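Local coordinates for uncharacterized protein (Parabacteroides merdae, PDB 4MXN) that adopts a parallel beta-helix and is probably a family 28 glycosyl hydrolase, though its substrate and activity have not been established, at residues A[59-65]-A[81-87]; A[105-111]-A[154-160]; A[148-152]-A[166-170]; A[179-184]-A[203-208]. One frame throughout, in Å; residues are numbered along the deposited sequence.

Contact 1: residues A[59-65]-A[81-87]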
loop_
_atom_site.group_PDB
_atom_site.type_symbol
_atom_site.label_atom_id
_atom_site.label_comp_id
_atom_site.label_asym_id
_atom_site.label_seq_id
_atom_site.Cartn_x
_atom_site.Cartn_y
_atom_site.Cartn_z
ATOM N N TYR A 59 10.410 7.113 11.360
ATOM C CA TYR A 59 11.188 6.336 12.329
ATOM C C TYR A 59 10.397 5.666 13.458
ATOM O O TYR A 59 10.701 4.505 13.751
ATOM C CB TYR A 59 12.371 7.130 12.924
ATOM C CG TYR A 59 13.706 6.446 12.692
ATOM C CD1 TYR A 59 13.866 5.081 12.931
ATOM C CD2 TYR A 59 14.806 7.158 12.224
ATOM C CE1 TYR A 59 15.082 4.440 12.692
ATOM C CE2 TYR A 59 16.032 6.529 11.988
ATOM C CZ TYR A 59 16.167 5.171 12.236
ATOM O OH TYR A 59 17.373 4.541 12.014
ATOM N N VAL A 60 9.451 6.370 14.119
ATOM C CA VAL A 60 8.680 5.808 15.238
ATOM C C VAL A 60 7.400 6.641 15.430
ATOM O O VAL A 60 7.367 7.809 15.027
ATOM C CB VAL A 60 9.547 5.710 16.541
ATOM C CG1 VAL A 60 9.668 7.055 17.266
ATOM C CG2 VAL A 60 9.036 4.613 17.479
ATOM N N GLY A 61 6.378 6.058 16.049
ATOM C CA GLY A 61 5.112 6.745 16.284
ATOM C C GLY A 61 4.047 6.406 15.257
ATOM O O GLY A 61 4.262 5.560 14.378
ATOM N N ARG A 62 2.885 7.078 15.359
ATOM C CA ARG A 62 1.732 6.853 14.481
ATOM C C ARG A 62 1.550 8.021 13.526
ATOM O O ARG A 62 1.468 9.156 13.978
ATOM C CB ARG A 62 0.444 6.650 15.310
ATOM C CG ARG A 62 0.461 5.418 16.222
ATOM C CD ARG A 62 -0.847 5.230 17.000
ATOM N NE ARG A 62 -2.025 5.039 16.140
ATOM C CZ ARG A 62 -2.367 3.885 15.571
ATOM N NH1 ARG A 62 -1.618 2.800 15.745
ATOM N NH2 ARG A 62 -3.453 3.809 14.811
ATOM N N TYR A 63 1.481 7.756 12.222
ATOM C CA TYR A 63 1.367 8.814 11.231
ATOM C C TYR A 63 0.054 8.683 10.481
ATOM O O TYR A 63 -0.112 7.780 9.657
ATOM C CB TYR A 63 2.556 8.783 10.260
ATOM C CG TYR A 63 3.910 8.948 10.930
ATOM C CD1 TYR A 63 4.625 7.839 11.387
ATOM C CD2 TYR A 63 4.513 10.199 11.029
ATOM C CE1 TYR A 63 5.885 7.979 11.968
ATOM C CE2 TYR A 63 5.789 10.345 11.573
ATOM C CZ TYR A 63 6.465 9.234 12.053
ATOM O OH TYR A 63 7.713 9.366 12.605
ATOM N N LEU A 64 -0.889 9.573 10.780
ATOM C CA LEU A 64 -2.195 9.586 10.135
ATOM C C LEU A 64 -2.043 10.107 8.715
ATOM O O LEU A 64 -1.340 11.093 8.510
ATOM C CB LEU A 64 -3.168 10.471 10.931
ATOM C CG LEU A 64 -4.657 10.368 10.573
ATOM C CD1 LEU A 64 -5.261 9.029 11.005
ATOM C CD2 LEU A 64 -5.440 11.511 11.255
ATOM N N THR A 65 -2.699 9.451 7.743
ATOM C CA THR A 65 -2.578 9.894 6.348
ATOM C C THR A 65 -3.748 9.441 5.483
ATOM O O THR A 65 -4.408 8.434 5.763
ATOM C CB THR A 65 -1.242 9.370 5.713
ATOM O OG1 THR A 65 -1.043 10.003 4.447
ATOM C CG2 THR A 65 -1.223 7.853 5.516
ATOM N N GLY A 81 8.241 -0.099 14.753
ATOM C CA GLY A 81 7.701 0.812 15.759
ATOM C C GLY A 81 6.937 1.978 15.156
ATOM O O GLY A 81 6.284 2.726 15.890
ATOM N N ALA A 82 7.025 2.167 13.817
ATOM C CA ALA A 82 6.270 3.224 13.126
ATOM C C ALA A 82 5.034 2.626 12.482
ATOM O O ALA A 82 5.056 1.479 12.026
ATOM C CB ALA A 82 7.124 3.929 12.070
ATOM N N VAL A 83 3.931 3.379 12.493
ATOM C CA VAL A 83 2.699 2.923 11.845
ATOM C C VAL A 83 2.209 4.034 10.932
ATOM O O VAL A 83 2.077 5.171 11.403
ATOM C CB VAL A 83 1.567 2.516 12.845
ATOM C CG1 VAL A 83 0.373 1.880 12.111
ATOM C CG2 VAL A 83 2.068 1.619 13.981
ATOM N N LEU A 84 1.905 3.705 9.658
ATOM C CA LEU A 84 1.251 4.613 8.702
ATOM C C LEU A 84 -0.249 4.257 8.798
ATOM O O LEU A 84 -0.623 3.127 8.475
ATOM C CB LEU A 84 1.846 4.412 7.293
ATOM C CG LEU A 84 1.592 5.523 6.272
ATOM C CD1 LEU A 84 2.168 6.886 6.749
ATOM C CD2 LEU A 84 2.167 5.152 4.922
ATOM N N VAL A 85 -1.074 5.131 9.394
ATOM C CA VAL A 85 -2.474 4.770 9.640
ATOM C C VAL A 85 -3.449 5.549 8.734
ATOM O O VAL A 85 -3.346 6.751 8.563
ATOM C CB VAL A 85 -2.852 4.874 11.158
ATOM C CG1 VAL A 85 -2.463 6.212 11.783
ATOM C CG2 VAL A 85 -4.327 4.573 11.409
ATOM N N ALA A 86 -4.383 4.833 8.146
ATOM C CA ALA A 86 -5.418 5.419 7.309
ATOM C C ALA A 86 -6.384 6.281 8.124
ATOM O O ALA A 86 -6.884 5.852 9.170
ATOM C CB ALA A 86 -6.202 4.312 6.622
ATOM N N VAL A 87 -6.661 7.492 7.627
ATOM C CA VAL A 87 -7.682 8.373 8.190
ATOM C C VAL A 87 -9.065 7.773 7.801
ATOM O O VAL A 87 -9.192 7.318 6.671
ATOM C CB VAL A 87 -7.487 9.831 7.688
ATOM C CG1 VAL A 87 -7.623 9.949 6.167
ATOM C CG2 VAL A 87 -8.422 10.800 8.407
#

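Contact 2: residues A[105-111]-A[154-160]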
loop_
_atom_site.group_PDB
_atom_site.type_symbol
_atom_site.label_atom_id
_atom_site.label_comp_id
_atom_site.label_asym_id
_atom_site.label_seq_id
_atom_site.Cartn_x
_atom_site.Cartn_y
_atom_site.Cartn_z
ATOM N N ALA A 105 1.189 4.356 -6.942
ATOM C CA ALA A 105 2.101 4.917 -7.931
ATOM C C ALA A 105 1.547 4.640 -9.301
ATOM O O ALA A 105 1.051 3.545 -9.559
ATOM C CB ALA A 105 3.504 4.353 -7.772
ATOM N N ASP A 106 1.601 5.643 -10.162
ATOM C CA ASP A 106 1.108 5.563 -11.522
ATOM C C ASP A 106 2.220 5.936 -12.500
ATOM O O ASP A 106 2.620 7.099 -12.570
ATOM C CB ASP A 106 -0.112 6.492 -11.681
ATOM C CG ASP A 106 -0.670 6.602 -13.085
ATOM O OD1 ASP A 106 -0.583 5.611 -13.841
ATOM O OD2 ASP A 106 -1.211 7.677 -13.425
ATOM N N LYS A 107 2.703 4.934 -13.253
ATOM C CA LYS A 107 3.711 5.037 -14.307
ATOM C C LYS A 107 5.015 5.654 -13.785
ATOM O O LYS A 107 5.592 6.539 -14.425
ATOM C CB LYS A 107 3.147 5.817 -15.513
ATOM C CG LYS A 107 2.071 5.048 -16.273
ATOM C CD LYS A 107 1.540 5.834 -17.461
ATOM C CE LYS A 107 0.336 5.183 -18.095
ATOM N NZ LYS A 107 -0.891 5.373 -17.275
ATOM N N GLN A 108 5.476 5.173 -12.616
ATOM C CA GLN A 108 6.727 5.608 -12.002
ATOM C C GLN A 108 7.787 4.514 -12.149
ATOM O O GLN A 108 7.447 3.368 -12.422
ATOM C CB GLN A 108 6.511 5.940 -10.513
ATOM C CG GLN A 108 5.445 7.018 -10.238
ATOM C CD GLN A 108 5.739 8.360 -10.865
ATOM O OE1 GLN A 108 6.755 9.012 -10.567
ATOM N NE2 GLN A 108 4.838 8.825 -11.721
ATOM N N LYS A 109 9.063 4.855 -11.914
ATOM C CA LYS A 109 10.118 3.839 -11.981
ATOM C C LYS A 109 11.042 3.939 -10.761
ATOM O O LYS A 109 11.154 5.003 -10.150
ATOM C CB LYS A 109 10.916 3.901 -13.317
ATOM C CG LYS A 109 11.463 5.269 -13.757
ATOM C CD LYS A 109 12.565 5.814 -12.806
ATOM C CE LYS A 109 13.849 6.186 -13.464
ATOM N NZ LYS A 109 15.043 5.872 -12.625
ATOM N N ASN A 110 11.744 2.835 -10.445
ATOM C CA ASN A 110 12.707 2.769 -9.349
ATOM C C ASN A 110 12.057 3.277 -8.045
ATOM O O ASN A 110 12.510 4.242 -7.432
ATOM C CB ASN A 110 13.978 3.560 -9.711
ATOM C CG ASN A 110 15.089 3.450 -8.710
ATOM O OD1 ASN A 110 15.226 2.450 -8.012
ATOM N ND2 ASN A 110 15.856 4.516 -8.577
ATOM N N ILE A 111 10.976 2.623 -7.633
ATOM C CA ILE A 111 10.248 3.036 -6.422
ATOM C C ILE A 111 10.246 1.904 -5.409
ATOM O O ILE A 111 10.374 0.733 -5.758
ATOM C CB ILE A 111 8.810 3.518 -6.753
ATOM C CG1 ILE A 111 8.030 2.456 -7.581
ATOM C CG2 ILE A 111 8.830 4.872 -7.471
ATOM C CD1 ILE A 111 6.572 2.615 -7.583
ATOM N N GLU A 154 0.486 0.827 -10.674
ATOM C CA GLU A 154 -0.002 0.624 -12.038
ATOM C C GLU A 154 0.979 1.207 -13.051
ATOM O O GLU A 154 1.301 2.395 -12.984
ATOM C CB GLU A 154 -1.407 1.202 -12.246
ATOM C CG GLU A 154 -2.053 0.707 -13.538
ATOM C CD GLU A 154 -3.395 1.323 -13.880
ATOM O OE1 GLU A 154 -4.158 1.674 -12.950
ATOM O OE2 GLU A 154 -3.696 1.434 -15.090
ATOM N N GLY A 155 1.404 0.377 -13.993
ATOM C CA GLY A 155 2.317 0.769 -15.068
ATOM C C GLY A 155 3.702 1.160 -14.592
ATOM O O GLY A 155 4.395 1.919 -15.267
ATOM N N CYS A 156 4.112 0.652 -13.431
ATOM C CA CYS A 156 5.395 0.975 -12.826
ATOM C C CYS A 156 6.487 -0.012 -13.240
ATOM O O CYS A 156 6.195 -1.145 -13.611
ATOM C CB CYS A 156 5.252 1.047 -11.310
ATOM S SG CYS A 156 4.187 2.401 -10.739
ATOM N N GLU A 157 7.752 0.432 -13.185
ATOM C CA GLU A 157 8.905 -0.407 -13.523
ATOM C C GLU A 157 9.924 -0.367 -12.390
ATOM O O GLU A 157 10.169 0.714 -11.866
ATOM C CB GLU A 157 9.541 0.096 -14.839
ATOM C CG GLU A 157 8.710 -0.185 -16.077
ATOM C CD GLU A 157 9.369 0.069 -17.418
ATOM O OE1 GLU A 157 10.583 0.382 -17.459
ATOM O OE2 GLU A 157 8.659 -0.066 -18.440
ATOM N N ASP A 158 10.526 -1.521 -12.014
ATOM C CA ASP A 158 11.545 -1.635 -10.953
ATOM C C ASP A 158 10.929 -1.192 -9.608
ATOM O O ASP A 158 11.162 -0.081 -9.122
ATOM C CB ASP A 158 12.843 -0.854 -11.308
ATOM C CG ASP A 158 13.433 -1.190 -12.676
ATOM O OD1 ASP A 158 13.347 -2.367 -13.090
ATOM O OD2 ASP A 158 13.981 -0.277 -13.329
ATOM N N VAL A 159 10.072 -2.059 -9.059
ATOM C CA VAL A 159 9.340 -1.818 -7.811
ATOM C C VAL A 159 9.882 -2.757 -6.733
ATOM O O VAL A 159 9.892 -3.970 -6.934
ATOM C CB VAL A 159 7.820 -2.024 -8.033
ATOM C CG1 VAL A 159 7.038 -1.871 -6.725
ATOM C CG2 VAL A 159 7.285 -1.082 -9.110
ATOM N N LYS A 160 10.287 -2.200 -5.582
ATOM C CA LYS A 160 10.839 -3.000 -4.502
ATOM C C LYS A 160 10.004 -2.826 -3.230
ATOM O O LYS A 160 10.036 -1.782 -2.592
ATOM C CB LYS A 160 12.311 -2.628 -4.264
ATOM C CG LYS A 160 13.029 -3.504 -3.234
ATOM C CD LYS A 160 14.435 -2.983 -2.979
ATOM C CE LYS A 160 15.029 -3.591 -1.740
ATOM N NZ LYS A 160 16.407 -3.091 -1.487
#

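Contact 3: residues A[148-152]-A[166-170]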
loop_
_atom_site.group_PDB
_atom_site.type_symbol
_atom_site.label_atom_id
_atom_site.label_comp_id
_atom_site.label_asym_id
_atom_site.label_seq_id
_atom_site.Cartn_x
_atom_site.Cartn_y
_atom_site.Cartn_z
ATOM N N PRO A 148 -9.908 2.088 -0.242
ATOM C CA PRO A 148 -8.552 1.987 -0.760
ATOM C C PRO A 148 -7.842 0.701 -0.401
ATOM O O PRO A 148 -8.038 0.114 0.668
ATOM C CB PRO A 148 -7.835 3.173 -0.096
ATOM C CG PRO A 148 -8.527 3.352 1.200
ATOM C CD PRO A 148 -9.965 2.983 0.937
ATOM N N ALA A 149 -6.940 0.307 -1.286
ATOM C CA ALA A 149 -5.999 -0.763 -1.037
ATOM C C ALA A 149 -4.911 -0.192 -0.120
ATOM O O ALA A 149 -4.886 1.023 0.116
ATOM C CB ALA A 149 -5.398 -1.237 -2.362
ATOM N N LEU A 150 -4.018 -1.028 0.410
ATOM C CA LEU A 150 -2.920 -0.462 1.206
ATOM C C LEU A 150 -1.833 0.035 0.259
ATOM O O LEU A 150 -1.332 1.144 0.442
ATOM C CB LEU A 150 -2.374 -1.455 2.232
ATOM C CG LEU A 150 -3.348 -1.843 3.329
ATOM C CD1 LEU A 150 -2.828 -3.001 4.132
ATOM C CD2 LEU A 150 -3.636 -0.704 4.270
ATOM N N ILE A 151 -1.527 -0.765 -0.781
ATOM C CA ILE A 151 -0.550 -0.478 -1.837
ATOM C C ILE A 151 -1.166 -0.776 -3.201
ATOM O O ILE A 151 -1.795 -1.824 -3.381
ATOM C CB ILE A 151 0.743 -1.331 -1.609
ATOM C CG1 ILE A 151 1.555 -0.849 -0.397
ATOM C CG2 ILE A 151 1.598 -1.463 -2.867
ATOM C CD1 ILE A 151 2.607 -1.970 0.096
ATOM N N CYS A 152 -0.984 0.136 -4.164
ATOM C CA CYS A 152 -1.454 -0.064 -5.532
ATOM C C CYS A 152 -0.442 0.524 -6.517
ATOM O O CYS A 152 -0.196 1.733 -6.483
ATOM C CB CYS A 152 -2.847 0.526 -5.748
ATOM S SG CYS A 152 -3.530 0.232 -7.403
ATOM N N LEU A 166 1.353 -5.296 6.310
ATOM C CA LEU A 166 0.175 -4.698 5.674
ATOM C C LEU A 166 -1.006 -5.193 6.469
ATOM O O LEU A 166 -1.283 -6.396 6.490
ATOM C CB LEU A 166 0.120 -5.103 4.177
ATOM C CG LEU A 166 1.327 -4.630 3.347
ATOM C CD1 LEU A 166 1.231 -5.099 1.924
ATOM C CD2 LEU A 166 1.471 -3.105 3.413
ATOM N N GLN A 167 -1.638 -4.294 7.206
ATOM C CA GLN A 167 -2.673 -4.706 8.136
ATOM C C GLN A 167 -4.029 -4.083 7.883
ATOM O O GLN A 167 -4.163 -2.859 7.768
ATOM C CB GLN A 167 -2.205 -4.349 9.551
ATOM C CG GLN A 167 -3.182 -4.638 10.690
ATOM C CD GLN A 167 -2.532 -4.339 12.015
ATOM O OE1 GLN A 167 -1.632 -5.046 12.467
ATOM N NE2 GLN A 167 -2.916 -3.245 12.622
ATOM N N ASP A 168 -5.057 -4.948 7.922
ATOM C CA ASP A 168 -6.476 -4.579 7.934
ATOM C C ASP A 168 -6.841 -3.636 6.791
ATOM O O ASP A 168 -7.469 -2.600 6.986
ATOM C CB ASP A 168 -6.820 -3.957 9.309
ATOM C CG ASP A 168 -8.285 -3.690 9.542
ATOM O OD1 ASP A 168 -9.113 -4.548 9.148
ATOM O OD2 ASP A 168 -8.607 -2.628 10.132
ATOM N N ALA A 169 -6.471 -4.042 5.587
ATOM C CA ALA A 169 -6.741 -3.336 4.356
ATOM C C ALA A 169 -8.246 -3.070 4.204
ATOM O O ALA A 169 -9.048 -3.971 4.462
ATOM C CB ALA A 169 -6.236 -4.166 3.179
ATOM N N ALA A 170 -8.615 -1.832 3.783
ATOM C CA ALA A 170 -10.012 -1.445 3.545
ATOM C C ALA A 170 -10.558 -2.122 2.295
ATOM O O ALA A 170 -11.767 -2.196 2.108
ATOM C CB ALA A 170 -10.120 0.065 3.408
HETATM O O HOH W 1 -6.659 0.148 3.075
#

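Contact 4: residues A[179-184]-A[203-208]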
loop_
_atom_site.group_PDB
_atom_site.type_symbol
_atom_site.label_atom_id
_atom_site.label_comp_id
_atom_site.label_asym_id
_atom_site.label_seq_id
_atom_site.Cartn_x
_atom_site.Cartn_y
_atom_site.Cartn_z
ATOM N N CYS A 179 2.734 -3.856 -14.315
ATOM C CA CYS A 179 4.043 -3.499 -13.784
ATOM C C CYS A 179 5.129 -4.418 -14.349
ATOM O O CYS A 179 4.848 -5.543 -14.768
ATOM C CB CYS A 179 4.041 -3.539 -12.258
ATOM S SG CYS A 179 3.029 -2.268 -11.472
ATOM N N HIS A 180 6.376 -3.921 -14.354
ATOM C CA HIS A 180 7.559 -4.652 -14.807
ATOM C C HIS A 180 8.576 -4.695 -13.683
ATOM O O HIS A 180 8.841 -3.659 -13.084
ATOM C CB HIS A 180 8.213 -3.982 -16.042
ATOM C CG HIS A 180 7.444 -4.080 -17.321
ATOM N ND1 HIS A 180 6.568 -3.080 -17.715
ATOM C CD2 HIS A 180 7.528 -4.997 -18.311
ATOM C CE1 HIS A 180 6.129 -3.440 -18.910
ATOM N NE2 HIS A 180 6.658 -4.597 -19.296
ATOM N N ASN A 181 9.203 -5.851 -13.459
ATOM C CA ASN A 181 10.285 -6.046 -12.488
ATOM C C ASN A 181 9.867 -5.615 -11.080
ATOM O O ASN A 181 10.355 -4.614 -10.545
ATOM C CB ASN A 181 11.589 -5.336 -12.937
ATOM C CG ASN A 181 12.794 -5.658 -12.072
ATOM O OD1 ASN A 181 12.832 -6.663 -11.368
ATOM N ND2 ASN A 181 13.793 -4.794 -12.076
ATOM N N VAL A 182 8.923 -6.354 -10.513
ATOM C CA VAL A 182 8.421 -6.121 -9.157
ATOM C C VAL A 182 9.005 -7.193 -8.246
ATOM O O VAL A 182 9.048 -8.362 -8.635
ATOM C CB VAL A 182 6.863 -6.126 -9.105
ATOM C CG1 VAL A 182 6.337 -5.971 -7.669
ATOM C CG2 VAL A 182 6.276 -5.054 -10.014
ATOM N N THR A 183 9.472 -6.794 -7.046
ATOM C CA THR A 183 9.939 -7.739 -6.024
ATOM C C THR A 183 9.174 -7.431 -4.751
ATOM O O THR A 183 8.997 -6.266 -4.414
ATOM C CB THR A 183 11.468 -7.711 -5.813
ATOM O OG1 THR A 183 11.870 -6.438 -5.324
ATOM C CG2 THR A 183 12.276 -8.123 -7.073
ATOM N N VAL A 184 8.661 -8.470 -4.080
ATOM C CA VAL A 184 7.924 -8.367 -2.798
ATOM C C VAL A 184 8.589 -9.364 -1.859
ATOM O O VAL A 184 8.463 -10.572 -2.063
ATOM C CB VAL A 184 6.392 -8.600 -2.949
ATOM C CG1 VAL A 184 5.668 -8.310 -1.644
ATOM C CG2 VAL A 184 5.802 -7.759 -4.085
ATOM N N GLY A 203 -1.650 -8.313 -15.796
ATOM C CA GLY A 203 -0.765 -7.835 -16.851
ATOM C C GLY A 203 0.667 -7.496 -16.469
ATOM O O GLY A 203 1.287 -6.666 -17.135
ATOM N N CYS A 204 1.209 -8.128 -15.418
ATOM C CA CYS A 204 2.575 -7.842 -14.983
ATOM C C CYS A 204 3.596 -8.683 -15.749
ATOM O O CYS A 204 3.274 -9.742 -16.304
ATOM C CB CYS A 204 2.722 -8.046 -13.479
ATOM S SG CYS A 204 1.816 -6.852 -12.470
ATOM N N ASP A 205 4.843 -8.203 -15.778
ATOM C CA ASP A 205 5.934 -8.939 -16.396
ATOM C C ASP A 205 7.117 -8.897 -15.440
ATOM O O ASP A 205 7.808 -7.883 -15.341
ATOM C CB ASP A 205 6.291 -8.396 -17.802
ATOM C CG ASP A 205 7.498 -9.048 -18.469
ATOM O OD1 ASP A 205 7.956 -10.120 -17.984
ATOM O OD2 ASP A 205 8.019 -8.468 -19.436
ATOM N N GLY A 206 7.351 -10.016 -14.769
ATOM C CA GLY A 206 8.455 -10.155 -13.826
ATOM C C GLY A 206 8.014 -9.723 -12.442
ATOM O O GLY A 206 8.048 -8.533 -12.109
ATOM N N VAL A 207 7.492 -10.677 -11.666
ATOM C CA VAL A 207 7.062 -10.449 -10.283
ATOM C C VAL A 207 7.669 -11.562 -9.463
ATOM O O VAL A 207 7.343 -12.737 -9.676
ATOM C CB VAL A 207 5.526 -10.307 -10.073
ATOM C CG1 VAL A 207 5.189 -10.063 -8.597
ATOM C CG2 VAL A 207 4.946 -9.187 -10.944
ATOM N N LYS A 208 8.588 -11.195 -8.552
ATOM C CA LYS A 208 9.234 -12.178 -7.698
ATOM C C LYS A 208 8.797 -11.936 -6.273
ATOM O O LYS A 208 9.160 -10.914 -5.682
ATOM C CB LYS A 208 10.771 -12.153 -7.835
ATOM C CG LYS A 208 11.305 -12.587 -9.189
ATOM C CD LYS A 208 12.796 -12.888 -9.072
ATOM C CE LYS A 208 13.430 -13.279 -10.376
ATOM N NZ LYS A 208 14.740 -13.960 -10.158
#

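Contact 1: residues A[59-65]-A[81-87]
T65 and L84 meet through aliphatic carbons: CG2 of T65 lies 3.7 Å from CG of L84 and equally near its CD1, the two side chains crossing obliquely. The T65 torsion selects this branch, since placing OG1 anti to the backbone N (chi1 -170°) turns the methyl between N and carbonyl carbon. Next to them Y63 projects to the same face as A82 and L84. Its CB is 4.0 Å from L84 CD1, while A82 CB and the carbonyl oxygen V83 O approach the ring at its edge, near its plane; F58 adds an edge-to-face partner to that ring. Strands 61-65 and 82-86 run parallel, with axes 26° apart, consistent with successive coils of a parallel beta-helix, as in glycosyl hydrolase family 28. Their backbones alternate donors regularly: Y63 N reaches V83 O at 2.8 Å, and Y63 O receives V85 N at the same length, whereas the bond at the entrance, G61 N to G81 O, is weak. On the reverse face, with V83 and V85, stand R62 and L64. R62 bends at chi3 (61°), bringing NH2 to 3.6 Å from V85 CG2, a slanting van der Waals contact of the guanidinium with a methyl. L64 CD1 lies 4.0 Å from V85 CG1 and 3.8 Å from V87 CA, its side chain crossing that of V87 at about a right angle. Cutting L64 back to an alanine removes CD1 and would probably open a gap beside V87 and V85 CG1. Beyond the pair, V83 packs on I118 and D120 of strand 118-120, the next coil.

Contact 2: residues A[105-111]-A[154-160]
C156 lays its SG against the methyl of A105, 3.6 Å from CB, and also meets I111 CD1 at 4.0 Å. The thiol sulfur is directed there by a chi1 of -65°, which sets it anti to its own carbonyl carbon and beside the backbone N. In that position it accepts a nearly straight hydrogen bond from Q108 N, 3.6 Å long with 164° at the hydrogen, satisfying a backbone N-H at the bend between strand 104-106 and the corner at N110. Replacing C156 with an alanine would remove this acceptor and probably leave Q108 N without its partner and a gap between A105 and I111. I111 and V159 lie side by side, pointing the same way, with CG1 of I111 3.9 Å from CG2 of V159. Around these side chains the backbones keep a parallel register: K107 N bonds to E154 O (2.9 Å), E157 N to Q108 O (3.0 Å) and K160 N to I111 O. The Q108 side chain folds back, its NE2 giving a 2.9 Å bond to D106 O, while its OE1 is held by S72 N. At the corner, N110 ND2 bonds to N73 OD1 and D158 OD1 to N181 ND2, linking it to the coils before and after. The contact thus spans a turn between two sheets: strand 104-106 enters beside strand 151-154, strand 111-114 leaves beside strand 159-162, and V159 packs in turn on V182 of strand 182-190.

Contact 3: residues A[148-152]-A[166-170]
L150 and L166 make apolar contact by sliding past each other in opposite directions, CD1 of L150 lying 3.6 Å from CB of L166. The same methyl stands 3.5 Å from Q167 N. L150 CG, held anti to the carbonyl carbon (chi1 -66°), rests 3.7 Å from the CB of A169, which brings one leucine against both the end of strand 165-167 and the loop after it. I151 comes at L166 differently: the two side chains cross at about a right angle, and I151 CD1 touches L166 CD2 at 3.7 Å. At the far end the P148 ring presents CD to A170 CB, 3.8 Å away. The chain directions of 148-151 and 166-170 are 161° apart, and they belong to different walls of the beta-helix, one leading into strand 151-154 and the other leaving strand 165-167. The touching residues are almost all buried, and I119 of the preceding coil packs on both L150 and L166, which places the contact in the interior of the helix. The polar part contains no direct hydrogen bond between the segments. A single water joins them instead, donating to P148 O (2.8 Å) and accepting from A170 N (2.9 Å), so both backbone atoms are satisfied through the same molecule. The loop is further held by R127, bonded to A170 O, and R196, bonded to A169 O. Past the contact, C152 is tied to C99 by a disulfide, which does not bridge the two segments.

Contact 4: residues A[179-184]-A[203-208]
H180 reaches D205 with the CD2 corner of its imidazole, 3.7 Å from D205 CB, the ring and carboxylate planes standing 63° apart. A chi1 of -70° puts H180 CG anti to the carbonyl carbon, whereas D205 has CG anti to its backbone N (chi1 175°); the two side chains meet at a slant. C179 and C204 share one conformation, each SG beside its own backbone N, so the two sulfurs are turned the same way: C204 SG lies 4.0 Å from C179 CB and accepts a weak hydrogen bond from C179 N at 3.6 Å. V182 and V207, on the face opposite H180 and D205, also match, both with CG1 anti to N, and V182 CB meets V207 CG2 at 4.1 Å. Between these two faces the parallel backbones of two beta-helix coils are joined by such bonds as V182 N to G206 O (2.8 Å) and K208 N to V182 O (2.9 Å). The D205 carboxylate has partners on the following coil: OD2 is in a salt bridge with R228 and OD1 is bonded to N229. R228 would be expected to stabilise the charged form of D205; H180, with NE2 4.1 Å from OD2, is not hydrogen-bonded to it here, and any electrostatic share would depend on its unseen protonation.

Overall arrangement
Contact 3 is the buried one, about 5 Å from the chain centre (centre to centre), whereas contacts 1, 2 and 4 lie 13 to 16 Å out and mix buried with exposed residues. The chemistry follows that division: contact 3 joins different walls through apolar side chains and one water, while the other three pair neighbouring coils through parallel backbone bonds. Contacts 2 and 4 are direct neighbours along the beta-helix, touching where V159 O meets T183 N at 2.9 Å, and both use a cysteine sulfur as acceptor at a bend, weakly in contact 4. Contact 1 sits on the opposite side of the centre from them. Contact 3 meets contact 2 through C152 and A105.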